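Local coordinates for protein caspase-3 (Porites astreoides, PDB 6WI4) that probably acts as an apoptotic cysteine protease that cuts proteins after aspartate residues in a reef-building coral, at residues A[1-6]-A[225-230]; A[9-14]-A[79-84]; A[16-21]-A[86-91]; A[59-64]-A[97-102]. All blocks are in the same frame, centred on the assembly; numbering follows the deposited sequence.

Contact 1: residues A[1-6]-A[225-230]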
loop_
_atom_site.group_PDB
_atom_site.type_symbol
_atom_site.label_atom_id
_atom_site.label_comp_id
_atom_site.label_asym_id
_atom_site.label_seq_id
_atom_site.Cartn_x
_atom_site.Cartn_y
_atom_site.Cartn_z
ATOM N N ASP A 1 18.591 12.072 15.443
ATOM C CA ASP A 1 17.299 12.093 16.118
ATOM C C ASP A 1 16.622 10.729 15.967
ATOM O O ASP A 1 17.120 9.842 15.264
ATOM C CB ASP A 1 16.416 13.215 15.560
ATOM C CG ASP A 1 15.420 13.751 16.581
ATOM O OD1 ASP A 1 14.512 12.995 16.994
ATOM O OD2 ASP A 1 15.544 14.933 16.968
ATOM N N THR A 2 15.498 10.556 16.649
ATOM C CA THR A 2 14.759 9.305 16.612
ATOM C C THR A 2 13.388 9.433 15.962
ATOM O O THR A 2 12.647 8.448 15.933
ATOM C CB THR A 2 14.594 8.742 18.027
ATOM O OG1 THR A 2 13.900 9.698 18.838
ATOM C CG2 THR A 2 15.957 8.427 18.646
ATOM N N ILE A 3 13.034 10.610 15.442
ATOM C CA ILE A 3 11.753 10.837 14.775
ATOM C C ILE A 3 12.016 11.522 13.441
ATOM O O ILE A 3 12.777 12.495 13.381
ATOM C CB ILE A 3 10.814 11.695 15.644
ATOM C CG1 ILE A 3 10.486 10.965 16.948
ATOM C CG2 ILE A 3 9.549 12.044 14.878
ATOM C CD1 ILE A 3 9.599 11.752 17.894
ATOM N N TYR A 4 11.371 11.041 12.373
ATOM C CA TYR A 4 11.529 11.681 11.070
ATOM C C TYR A 4 10.950 13.090 11.079
ATOM O O TYR A 4 9.910 13.347 11.689
ATOM C CB TYR A 4 10.825 10.875 9.979
ATOM C CG TYR A 4 11.522 9.595 9.593
ATOM C CD1 TYR A 4 12.715 9.618 8.885
ATOM C CD2 TYR A 4 10.968 8.359 9.924
ATOM C CE1 TYR A 4 13.357 8.442 8.528
ATOM C CE2 TYR A 4 11.599 7.178 9.556
ATOM C CZ TYR A 4 12.782 7.225 8.877
ATOM O OH TYR A 4 13.407 6.045 8.515
ATOM N N LYS A 5 11.614 13.998 10.366
ATOM C CA LYS A 5 11.055 15.326 10.146
ATOM C C LYS A 5 9.780 15.227 9.321
ATOM O O LYS A 5 9.767 14.619 8.250
ATOM C CB LYS A 5 12.075 16.214 9.432
ATOM N N MET A 6 8.701 15.827 9.825
ATOM C CA MET A 6 7.415 15.847 9.132
ATOM C C MET A 6 6.746 17.174 9.497
ATOM O O MET A 6 5.911 17.251 10.400
ATOM C CB MET A 6 6.528 14.661 9.510
ATOM C CG MET A 6 7.035 13.303 9.041
ATOM S SD MET A 6 6.849 13.053 7.268
ATOM C CE MET A 6 5.125 12.607 7.192
ATOM N N GLU A 225 11.199 6.591 14.260
ATOM C CA GLU A 225 9.742 6.530 14.307
ATOM C C GLU A 225 9.156 7.505 13.293
ATOM O O GLU A 225 9.668 8.615 13.101
ATOM C CB GLU A 225 9.228 6.853 15.711
ATOM C CG GLU A 225 9.148 5.644 16.626
ATOM C CD GLU A 225 10.490 5.276 17.210
ATOM O OE1 GLU A 225 10.988 6.040 18.062
ATOM O OE2 GLU A 225 11.046 4.228 16.812
ATOM N N LEU A 226 8.090 7.082 12.628
ATOM C CA LEU A 226 7.388 7.918 11.659
ATOM C C LEU A 226 6.080 8.356 12.305
ATOM O O LEU A 226 5.117 7.591 12.361
ATOM C CB LEU A 226 7.147 7.171 10.351
ATOM C CG LEU A 226 6.830 7.971 9.081
ATOM C CD1 LEU A 226 6.801 7.035 7.881
ATOM C CD2 LEU A 226 5.531 8.735 9.186
ATOM N N TYR A 227 6.056 9.591 12.790
ATOM C CA TYR A 227 4.837 10.245 13.238
ATOM C C TYR A 227 4.371 11.205 12.154
ATOM O O TYR A 227 5.155 12.032 11.681
ATOM C CB TYR A 227 5.073 11.025 14.530
ATOM C CG TYR A 227 5.331 10.198 15.767
ATOM C CD1 TYR A 227 4.275 9.705 16.525
ATOM C CD2 TYR A 227 6.621 9.949 16.195
ATOM C CE1 TYR A 227 4.505 8.970 17.672
ATOM C CE2 TYR A 227 6.859 9.215 17.344
ATOM C CZ TYR A 227 5.796 8.728 18.072
ATOM O OH TYR A 227 6.022 7.991 19.214
ATOM N N PHE A 228 3.099 11.096 11.767
ATOM C CA PHE A 228 2.570 12.010 10.761
ATOM C C PHE A 228 2.372 13.420 11.310
ATOM O O PHE A 228 2.364 14.375 10.527
ATOM C CB PHE A 228 1.264 11.449 10.180
ATOM C CG PHE A 228 1.485 10.287 9.255
ATOM C CD1 PHE A 228 1.961 10.489 7.976
ATOM C CD2 PHE A 228 1.260 8.992 9.686
ATOM C CE1 PHE A 228 2.186 9.423 7.123
ATOM C CE2 PHE A 228 1.485 7.918 8.842
ATOM C CZ PHE A 228 1.945 8.124 7.568
ATOM N N PHE A 229 2.259 13.577 12.626
ATOM C CA PHE A 229 2.083 14.888 13.258
ATOM C C PHE A 229 2.958 14.936 14.498
ATOM O O PHE A 229 2.470 14.879 15.631
ATOM C CB PHE A 229 0.612 15.136 13.582
ATOM C CG PHE A 229 -0.263 15.116 12.361
ATOM C CD1 PHE A 229 -0.393 16.250 11.576
ATOM C CD2 PHE A 229 -0.915 13.955 11.976
ATOM C CE1 PHE A 229 -1.182 16.237 10.434
ATOM C CE2 PHE A 229 -1.711 13.932 10.823
ATOM C CZ PHE A 229 -1.840 15.075 10.056
ATOM N N PRO A 230 4.273 15.033 14.314
ATOM C CA PRO A 230 5.183 14.920 15.462
ATOM C C PRO A 230 5.022 16.042 16.463
ATOM O O PRO A 230 5.473 15.899 17.605
ATOM C CB PRO A 230 6.578 14.924 14.818
ATOM C CG PRO A 230 6.393 15.484 13.458
ATOM C CD PRO A 230 4.989 15.210 13.036
HETATM O O HOH W 1 13.714 5.765 16.490
HETATM O O HOH W 2 7.904 11.593 11.979
#
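Thr2 O is gripped by two donors. Glu225 N gives it a hydrogen bond of 2.9 Å. Water 1 donates as well and has a second, weak bond to Glu225 OE2. The return bond runs from Tyr4 N to Glu225 O at 3.1 Å. These two bonds lie on the backbone before and after Ile3 and make a single bridge between Ile3 and Glu225. Further along, water 2 donates to both Tyr4 O and Tyr227 O and links the backbones where they do not bond directly.

Apolar groups close the rest. Ile3 CG1 stands anti to the carbonyl carbon (chi1 -63°), and its CD1 lies 3.8 Å from Tyr227 CE2. Ile3 CG2 touches the same ring at CD2. Met6 is bent at chi2 and chi3, and its CE ends 3.9 Å from Phe228 CD1. Met6 CB also packs on Pro230 CD at 3.9 Å. Leu226 CD2 sits over the centre of the Phe228 ring, while Leu226 CA lies at the edge of the Tyr4 ring. Tyr4 OH is bonded to Asp146 and to the backbone of Arg223.

Asp1 OD1 shapes the start of the chain. It accepts from Thr2 N at 2.7 Å and from Ile3 N, which come from opposite faces of the carboxylate plane. The bond to Ile3 N makes an Asx turn. A single beta bridge between two loops thus holds the chain's start near its C-terminal end, beside strand 123-128 of the caspase sheet.

Contact 2: residues A[9-14]-A[79-84]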
loop_
_atom_site.group_PDB
_atom_site.type_symbol
_atom_site.label_atom_id
_atom_site.label_comp_id
_atom_site.label_asym_id
_atom_site.label_seq_id
_atom_site.Cartn_x
_atom_site.Cartn_y
_atom_site.Cartn_z
ATOM N N SER A 9 4.054 21.975 4.849
ATOM C CA SER A 9 2.613 22.152 4.668
ATOM C C SER A 9 2.038 21.093 3.738
ATOM O O SER A 9 0.932 20.584 3.965
ATOM C CB SER A 9 2.323 23.547 4.112
ATOM O OG SER A 9 2.941 24.549 4.895
ATOM N N THR A 10 2.752 20.793 2.665
ATOM C CA THR A 10 2.519 19.613 1.843
ATOM C C THR A 10 3.656 18.641 2.139
ATOM O O THR A 10 4.816 18.926 1.830
ATOM C CB THR A 10 2.470 19.977 0.365
ATOM O OG1 THR A 10 1.353 20.841 0.129
ATOM C CG2 THR A 10 2.332 18.722 -0.483
ATOM N N ARG A 11 3.322 17.494 2.749
ATOM C CA ARG A 11 4.359 16.572 3.215
ATOM C C ARG A 11 5.084 15.890 2.066
ATOM O O ARG A 11 6.255 15.520 2.201
ATOM C CB ARG A 11 3.746 15.505 4.118
ATOM C CG ARG A 11 3.080 16.022 5.368
ATOM C CD ARG A 11 4.103 16.392 6.449
ATOM N NE ARG A 11 3.454 16.349 7.753
ATOM C CZ ARG A 11 3.046 17.414 8.434
ATOM N NH1 ARG A 11 2.445 17.258 9.605
ATOM N NH2 ARG A 11 3.258 18.636 7.961
ATOM N N GLY A 12 4.409 15.709 0.945
ATOM C CA GLY A 12 4.966 14.960 -0.157
ATOM C C GLY A 12 3.850 14.528 -1.080
ATOM O O GLY A 12 2.692 14.895 -0.895
ATOM N N ILE A 13 4.229 13.751 -2.074
ATOM C CA ILE A 13 3.281 13.204 -3.036
ATOM C C ILE A 13 2.843 11.834 -2.553
ATOM O O ILE A 13 3.651 11.061 -2.013
ATOM C CB ILE A 13 3.907 13.127 -4.438
ATOM C CG1 ILE A 13 4.309 14.529 -4.913
ATOM C CG2 ILE A 13 2.945 12.476 -5.439
ATOM C CD1 ILE A 13 5.263 14.510 -6.076
ATOM N N ALA A 14 1.560 11.526 -2.743
ATOM C CA ALA A 14 1.016 10.203 -2.450
ATOM C C ALA A 14 0.332 9.687 -3.705
ATOM O O ALA A 14 -0.666 10.262 -4.147
ATOM C CB ALA A 14 0.031 10.247 -1.280
ATOM N N PRO A 79 11.344 19.970 -1.590
ATOM C CA PRO A 79 10.328 20.649 -0.768
ATOM C C PRO A 79 9.502 19.716 0.102
ATOM O O PRO A 79 8.654 20.199 0.857
ATOM C CB PRO A 79 9.445 21.359 -1.806
ATOM C CG PRO A 79 9.661 20.628 -3.057
ATOM C CD PRO A 79 11.058 20.113 -3.030
ATOM N N TYR A 80 9.743 18.409 0.050
ATOM C CA TYR A 80 8.904 17.432 0.725
ATOM C C TYR A 80 9.674 16.724 1.830
ATOM O O TYR A 80 10.906 16.681 1.833
ATOM C CB TYR A 80 8.380 16.384 -0.262
ATOM C CG TYR A 80 7.564 16.961 -1.395
ATOM C CD1 TYR A 80 6.550 17.869 -1.151
ATOM C CD2 TYR A 80 7.818 16.589 -2.705
ATOM C CE1 TYR A 80 5.794 18.397 -2.200
ATOM C CE2 TYR A 80 7.077 17.115 -3.757
ATOM C CZ TYR A 80 6.077 18.009 -3.493
ATOM O OH TYR A 80 5.343 18.517 -4.551
ATOM N N ASP A 81 8.913 16.124 2.744
ATOM C CA ASP A 81 9.466 15.345 3.844
ATOM C C ASP A 81 9.341 13.841 3.652
ATOM O O ASP A 81 10.015 13.088 4.365
ATOM C CB ASP A 81 8.761 15.703 5.160
ATOM C CG ASP A 81 9.111 17.096 5.664
ATOM O OD1 ASP A 81 10.245 17.558 5.416
ATOM O OD2 ASP A 81 8.236 17.708 6.304
ATOM N N ALA A 82 8.493 13.384 2.735
ATOM C CA ALA A 82 8.139 11.969 2.671
ATOM C C ALA A 82 7.539 11.679 1.303
ATOM O O ALA A 82 7.220 12.595 0.545
ATOM C CB ALA A 82 7.161 11.601 3.789
ATOM N N PHE A 83 7.364 10.388 1.003
ATOM C CA PHE A 83 6.744 9.948 -0.246
ATOM C C PHE A 83 5.885 8.729 0.035
ATOM O O PHE A 83 6.292 7.855 0.803
ATOM C CB PHE A 83 7.796 9.606 -1.312
ATOM C CG PHE A 83 7.222 9.011 -2.575
ATOM C CD1 PHE A 83 6.484 9.795 -3.449
ATOM C CD2 PHE A 83 7.436 7.677 -2.892
ATOM C CE1 PHE A 83 5.951 9.247 -4.612
ATOM C CE2 PHE A 83 6.906 7.124 -4.050
ATOM C CZ PHE A 83 6.162 7.917 -4.913
ATOM N N ILE A 84 4.711 8.663 -0.597
ATOM C CA ILE A 84 3.795 7.531 -0.460
ATOM C C ILE A 84 3.485 6.972 -1.839
ATOM O O ILE A 84 3.162 7.733 -2.757
ATOM C CB ILE A 84 2.492 7.943 0.247
ATOM C CG1 ILE A 84 2.763 8.214 1.724
ATOM C CG2 ILE A 84 1.395 6.879 0.044
ATOM C CD1 ILE A 84 1.542 8.733 2.476
HETATM O O HOH W 3 6.093 21.007 0.600
HETATM O O HOH W 4 7.044 13.122 -2.199
#
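Tyr80 CG and Ile13 CG1 both stand beside their backbone N, anti to the carbonyl carbon (chi1 -59° and -61°). This helps bring Ile13 CG1 to 4.0 Å from Tyr80 CE2. The two side chains cross obliquely, and Ile13 CD1 also lies 3.9 Å from Tyr80 CE2. The Tyr80 ring lies against the backbone of Gly12, whose CA is 3.5 Å from Tyr80 CG. Gly12 C is over one face, offset toward the rim, and Pro79 CG is over the centre of the other. Thr10 O lies in the ring plane at its edge, 3.6 Å from Tyr80 CD1. An alanine in place of Tyr80 would probably leave a gap over Gly12 and strip Ile13 CD1 and Pro79 CG of their aromatic neighbour.

Arg11 O is held by two backbone donors. Asp81 N bonds it at 2.8 Å, and Ala82 N adds a weak bond. Gly12 has no room for a side chain, since a CB would collide with Ala82 O. Water 4 spans the next step, accepting from Ile13 N and donating to Ala82 O. Water 3 donates to both Thr10 O and Pro79 O. Ile13 O accepts from Ile84 N at 3.0 Å. Phe83 CD1 also comes to 3.4 Å from Ile13 O. Ala14 CB then meets Ile84 CB at 3.7 Å in a parallel bridge.

Arg11 and Asp81 do not pair with each other; Asp81 OD2 accepts from Asn7 N and Lys8 N, and Arg11 bonds Lys8 O and Phe228 O. Strand 53-58 flanks strand 13-18, strand 123-128 flanks strand 83-88, and Phe47 of helix 36-49 packs on Ala14 and Ile84.

Contact 3: residues A[16-21]-A[86-91]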
loop_
_atom_site.group_PDB
_atom_site.type_symbol
_atom_site.label_atom_id
_atom_site.label_comp_id
_atom_site.label_asym_id
_atom_site.label_seq_id
_atom_site.Cartn_x
_atom_site.Cartn_y
_atom_site.Cartn_z
ATOM N N ILE A 16 -1.802 6.829 -5.750
ATOM C CA ILE A 16 -2.727 5.697 -5.663
ATOM C C ILE A 16 -2.957 5.170 -7.065
ATOM O O ILE A 16 -3.465 5.900 -7.926
ATOM C CB ILE A 16 -4.072 6.089 -5.034
ATOM C CG1 ILE A 16 -3.866 6.656 -3.636
ATOM C CG2 ILE A 16 -5.019 4.887 -5.014
ATOM C CD1 ILE A 16 -5.134 7.318 -3.098
ATOM N N ILE A 17 -2.623 3.905 -7.289
ATOM C CA ILE A 17 -2.926 3.217 -8.536
ATOM C C ILE A 17 -4.008 2.192 -8.235
ATOM O O ILE A 17 -3.817 1.298 -7.407
ATOM C CB ILE A 17 -1.674 2.578 -9.148
ATOM C CG1 ILE A 17 -0.689 3.688 -9.554
ATOM C CG2 ILE A 17 -2.061 1.736 -10.358
ATOM C CD1 ILE A 17 0.699 3.190 -9.907
ATOM N N ASN A 18 -5.155 2.340 -8.889
ATOM C CA ASN A 18 -6.360 1.575 -8.592
ATOM C C ASN A 18 -6.715 0.739 -9.817
ATOM O O ASN A 18 -7.287 1.263 -10.779
ATOM C CB ASN A 18 -7.488 2.534 -8.230
ATOM C CG ASN A 18 -8.786 1.827 -7.957
ATOM O OD1 ASN A 18 -8.858 0.965 -7.085
ATOM N ND2 ASN A 18 -9.831 2.185 -8.709
ATOM N N ASN A 19 -6.395 -0.555 -9.797
ATOM C CA ASN A 19 -6.656 -1.422 -10.943
ATOM C C ASN A 19 -7.890 -2.280 -10.669
ATOM O O ASN A 19 -7.875 -3.169 -9.808
ATOM C CB ASN A 19 -5.418 -2.256 -11.272
ATOM C CG ASN A 19 -4.392 -1.461 -12.060
ATOM O OD1 ASN A 19 -4.639 -0.310 -12.439
ATOM N ND2 ASN A 19 -3.229 -2.063 -12.307
ATOM N N LYS A 20 -8.966 -2.009 -11.406
ATOM C CA LYS A 20 -10.228 -2.713 -11.233
ATOM C C LYS A 20 -10.508 -3.716 -12.336
ATOM O O LYS A 20 -10.916 -4.839 -12.047
ATOM C CB LYS A 20 -11.392 -1.714 -11.164
ATOM C CG LYS A 20 -12.732 -2.375 -10.872
ATOM C CD LYS A 20 -13.855 -1.343 -10.787
ATOM N N ASP A 21 -10.249 -3.344 -13.588
ATOM C CA ASP A 21 -10.587 -4.156 -14.752
ATOM C C ASP A 21 -9.317 -4.561 -15.481
ATOM O O ASP A 21 -8.455 -3.718 -15.745
ATOM C CB ASP A 21 -11.498 -3.387 -15.709
ATOM C CG ASP A 21 -12.726 -2.840 -15.027
ATOM O OD1 ASP A 21 -13.617 -3.646 -14.696
ATOM O OD2 ASP A 21 -12.796 -1.610 -14.807
ATOM N N SER A 86 0.988 3.728 -3.363
ATOM C CA SER A 86 0.048 2.673 -3.006
ATOM C C SER A 86 -0.546 2.084 -4.274
ATOM O O SER A 86 -0.752 2.785 -5.265
ATOM C CB SER A 86 -1.062 3.192 -2.072
ATOM O OG SER A 86 -1.868 4.178 -2.720
ATOM N N ILE A 87 -0.808 0.784 -4.247
ATOM C CA ILE A 87 -1.398 0.137 -5.409
ATOM C C ILE A 87 -2.405 -0.903 -4.948
ATOM O O ILE A 87 -2.180 -1.626 -3.973
ATOM C CB ILE A 87 -0.325 -0.467 -6.341
ATOM C CG1 ILE A 87 -0.979 -0.980 -7.630
ATOM C CG2 ILE A 87 0.488 -1.532 -5.624
ATOM C CD1 ILE A 87 0.016 -1.167 -8.787
ATOM N N LEU A 88 -3.533 -0.942 -5.648
ATOM C CA LEU A 88 -4.657 -1.827 -5.377
ATOM C C LEU A 88 -4.865 -2.646 -6.642
ATOM O O LEU A 88 -5.282 -2.099 -7.668
ATOM C CB LEU A 88 -5.906 -1.010 -5.029
ATOM C CG LEU A 88 -5.703 0.233 -4.158
ATOM C CD1 LEU A 88 -6.990 1.063 -4.158
ATOM C CD2 LEU A 88 -5.329 -0.173 -2.735
ATOM N N THR A 89 -4.549 -3.937 -6.597
ATOM C CA THR A 89 -4.516 -4.713 -7.838
ATOM C C THR A 89 -4.457 -6.200 -7.496
ATOM O O THR A 89 -4.465 -6.589 -6.325
ATOM C CB THR A 89 -3.336 -4.276 -8.719
ATOM O OG1 THR A 89 -3.442 -4.882 -10.017
ATOM C CG2 THR A 89 -1.971 -4.621 -8.096
ATOM N N HIS A 90 -4.405 -7.034 -8.536
ATOM C CA HIS A 90 -4.112 -8.446 -8.342
ATOM C C HIS A 90 -2.614 -8.647 -8.125
ATOM O O HIS A 90 -1.788 -7.803 -8.483
ATOM C CB HIS A 90 -4.574 -9.264 -9.554
ATOM C CG HIS A 90 -6.040 -9.565 -9.549
ATOM N ND1 HIS A 90 -6.643 -10.248 -8.521
ATOM C CD2 HIS A 90 -7.019 -9.295 -10.445
ATOM C CE1 HIS A 90 -7.934 -10.376 -8.767
ATOM N NE2 HIS A 90 -8.186 -9.815 -9.937
ATOM N N GLY A 91 -2.264 -9.790 -7.548
ATOM C CA GLY A 91 -0.856 -10.109 -7.398
ATOM C C GLY A 91 -0.621 -11.583 -7.185
ATOM O O GLY A 91 -1.548 -12.380 -7.037
#
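Two neighbouring parallel strands of the central caspase sheet, 13-18 and 83-88, pair here, with Ile17 bridged to Ile87. The short strand axes are only 9° apart. Three backbone bonds join them. Ile17 N donates to Ser86 O at 3.0 Å, Ile17 O accepts from Leu88 N at 2.9 Å, and Asn19 N donates to Leu88 O at 2.9 Å.

On one face, Ile17 CG2 packs on Ile87 CD1 at 3.9 Å. The other face carries Ile16, Ser86, Asn18 and Leu88. Ser86 OG lies between its backbone N and carbonyl carbon (chi1 64°), where it touches Ile16 CG1 at 3.3 Å. This buried hydroxyl is bonded to Val15 O. Asn18 OD1 rests 3.5 Å from Leu88 CD1, but its hydrogen bond is to Thr36. Asn18 ND2 bonds Asn58 and Asp37, so both ends of the buried amide are engaged.

Next along, Asn19 and Thr89 lie alongside each other and point the same way. Asn19 CB is 3.5 Å from Thr89 OG1. Both Thr89 OG1 and Asn19 ND2 bond Tyr97 O, which ties both segments to strand 95-98. Asn19 OD1 takes Gln60 N.

Past Thr89 the chain reaches a bound peptide: His90 packs on its backbone and Gly91 bonds it through backbone atoms. Parallel strands that lead to a peptide-binding cleft are consistent with the caspase active site.

Contact 4: residues A[59-64]-A[97-102]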
loop_
_atom_site.group_PDB
_atom_site.type_symbol
_atom_site.label_atom_id
_atom_site.label_comp_id
_atom_site.label_asym_id
_atom_site.label_seq_id
_atom_site.Cartn_x
_atom_site.Cartn_y
_atom_site.Cartn_z
ATOM N N ASN A 59 -6.793 1.782 -13.580
ATOM C CA ASN A 59 -6.631 0.804 -14.665
ATOM C C ASN A 59 -5.402 1.099 -15.529
ATOM O O ASN A 59 -5.497 1.404 -16.722
ATOM C CB ASN A 59 -7.902 0.746 -15.522
ATOM C CG ASN A 59 -9.072 0.128 -14.791
ATOM O OD1 ASN A 59 -8.908 -0.566 -13.788
ATOM N ND2 ASN A 59 -10.274 0.368 -15.301
ATOM N N GLN A 60 -4.231 0.985 -14.905
ATOM C CA GLN A 60 -2.953 1.271 -15.551
ATOM C C GLN A 60 -2.263 -0.009 -16.002
ATOM O O GLN A 60 -2.232 -0.997 -15.266
ATOM C CB GLN A 60 -2.032 2.020 -14.586
ATOM C CG GLN A 60 -2.625 3.335 -14.106
ATOM C CD GLN A 60 -2.728 4.360 -15.206
ATOM O OE1 GLN A 60 -1.718 4.875 -15.683
ATOM N NE2 GLN A 60 -3.961 4.676 -15.614
ATOM N N THR A 61 -1.702 0.024 -17.214
ATOM C CA THR A 61 -0.864 -1.068 -17.695
ATOM C C THR A 61 0.467 -1.087 -16.956
ATOM O O THR A 61 0.819 -0.156 -16.227
ATOM C CB THR A 61 -0.592 -0.923 -19.192
ATOM O OG1 THR A 61 0.130 0.295 -19.421
ATOM C CG2 THR A 61 -1.881 -0.905 -19.973
ATOM N N ARG A 62 1.239 -2.157 -17.178
ATOM C CA ARG A 62 2.584 -2.207 -16.616
ATOM C C ARG A 62 3.423 -1.034 -17.094
ATOM O O ARG A 62 4.145 -0.417 -16.305
ATOM C CB ARG A 62 3.259 -3.522 -16.986
ATOM C CG ARG A 62 2.601 -4.699 -16.322
ATOM C CD ARG A 62 3.221 -5.987 -16.778
ATOM N NE ARG A 62 2.901 -6.295 -18.165
ATOM C CZ ARG A 62 3.291 -7.409 -18.772
ATOM N NH1 ARG A 62 3.993 -8.309 -18.096
ATOM N NH2 ARG A 62 2.977 -7.624 -20.041
ATOM N N ALA A 63 3.337 -0.705 -18.385
ATOM C CA ALA A 63 4.135 0.395 -18.908
ATOM C C ALA A 63 3.728 1.714 -18.269
ATOM O O ALA A 63 4.582 2.560 -17.971
ATOM C CB ALA A 63 3.997 0.464 -20.427
ATOM N N GLU A 64 2.431 1.891 -18.023
ATOM C CA GLU A 64 1.963 3.114 -17.386
ATOM C C GLU A 64 2.386 3.179 -15.926
ATOM O O GLU A 64 2.741 4.256 -15.436
ATOM C CB GLU A 64 0.452 3.221 -17.521
ATOM C CG GLU A 64 0.043 3.543 -18.961
ATOM C CD GLU A 64 -1.434 3.400 -19.216
ATOM O OE1 GLU A 64 -2.096 2.576 -18.547
ATOM O OE2 GLU A 64 -1.933 4.108 -20.121
ATOM N N TYR A 97 -0.016 -6.919 -10.618
ATOM C CA TYR A 97 -0.552 -6.884 -11.973
ATOM C C TYR A 97 -0.778 -5.454 -12.437
ATOM O O TYR A 97 -1.470 -4.675 -11.769
ATOM C CB TYR A 97 -1.873 -7.648 -12.065
ATOM C CG TYR A 97 -1.742 -9.139 -12.278
ATOM C CD1 TYR A 97 -1.456 -9.982 -11.221
ATOM C CD2 TYR A 97 -1.941 -9.698 -13.532
ATOM C CE1 TYR A 97 -1.353 -11.350 -11.409
ATOM C CE2 TYR A 97 -1.838 -11.058 -13.729
ATOM C CZ TYR A 97 -1.551 -11.879 -12.664
ATOM O OH TYR A 97 -1.446 -13.241 -12.851
ATOM N N GLY A 98 -0.213 -5.114 -13.593
ATOM C CA GLY A 98 -0.822 -4.095 -14.425
ATOM C C GLY A 98 -2.062 -4.672 -15.086
ATOM O O GLY A 98 -2.362 -5.861 -14.971
ATOM N N THR A 99 -2.803 -3.834 -15.810
ATOM C CA THR A 99 -3.979 -4.377 -16.481
ATOM C C THR A 99 -3.613 -5.423 -17.519
ATOM O O THR A 99 -4.460 -6.252 -17.869
ATOM C CB THR A 99 -4.790 -3.273 -17.153
ATOM O OG1 THR A 99 -3.931 -2.505 -17.996
ATOM C CG2 THR A 99 -5.421 -2.370 -16.111
ATOM N N ASP A 100 -2.369 -5.422 -17.998
ATOM C CA ASP A 100 -1.962 -6.305 -19.079
ATOM C C ASP A 100 -1.086 -7.472 -18.643
ATOM O O ASP A 100 -0.795 -8.336 -19.478
ATOM C CB ASP A 100 -1.221 -5.509 -20.167
ATOM C CG ASP A 100 0.032 -4.834 -19.647
ATOM O OD1 ASP A 100 0.015 -4.348 -18.500
ATOM O OD2 ASP A 100 1.049 -4.799 -20.374
ATOM N N GLY A 101 -0.652 -7.531 -17.390
ATOM C CA GLY A 101 0.223 -8.608 -16.967
ATOM C C GLY A 101 0.987 -8.244 -15.708
ATOM O O GLY A 101 0.745 -7.211 -15.083
ATOM N N THR A 102 1.945 -9.102 -15.374
ATOM C CA THR A 102 2.642 -9.027 -14.098
ATOM C C THR A 102 3.951 -8.258 -14.211
ATOM O O THR A 102 4.596 -8.223 -15.264
ATOM C CB THR A 102 2.937 -10.423 -13.542
ATOM O OG1 THR A 102 3.756 -11.147 -14.473
ATOM C CG2 THR A 102 1.661 -11.187 -13.304
HETATM O O HOH W 5 2.456 -2.532 -20.515
#
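The Asp100 carboxylate takes both the backbone N and the side chain of Arg62. Arg62 N donates to Asp100 OD1 at 2.8 Å, a nearly straight bond. Arg62 NE and NH2 both make weak bonds to Asp100 OD2, the NE one at 3.2 Å, as parts of a salt bridge. The guanidinium and carboxylate planes are 76° apart. Arg62 NH1 bonds Thr102 O at 2.9 Å, with the oxygen in the guanidinium plane. Gly101 CA lies over the centre of one guanidinium face, and a CB there would collide with Arg62 CZ. The bend at chi3 (-70°) brings Arg62 NE to the carboxylate. An alanine in place of Arg62 would probably leave Asp100 OD2 without its salt-bridge mate and Thr102 O without this donor.

Further out, water 5 joins Asp100 OD2 to Ala63 N. Thr61 is the N-cap of the helix: its OG1 accepts from Glu64 N at 3.1 Å, and Glu64 OE1 accepts from Thr61 N, completing a capping box. Thr99 N bonds Gln60 O at 2.9 Å.

The contact thus sets the first turn of helix 62-73, which follows strand 53-58, against the hairpin of strands 95-98 and 101-104.

In the fold
Contacts 2 and 3 use the same two strands, 13-18 and 83-88, in the six-stranded central sheet. Their centres are about 21 Å apart, near opposite ends of the pair. Contact 1 lies beyond contact 2 and touches it, with centres about 13 Å apart. Contact 4 lies beyond contact 3 and touches it, with centres about 9 Å apart; a bond from Lys20 N to Asn59 OD1 helps join them. The centres of contacts 1 and 4 are about 34 Å apart. Along the chain, contact 1 encloses the others, and contacts 2, 3 and 4 cross one another. The strand pair thus links the joined termini to the peptide-binding end.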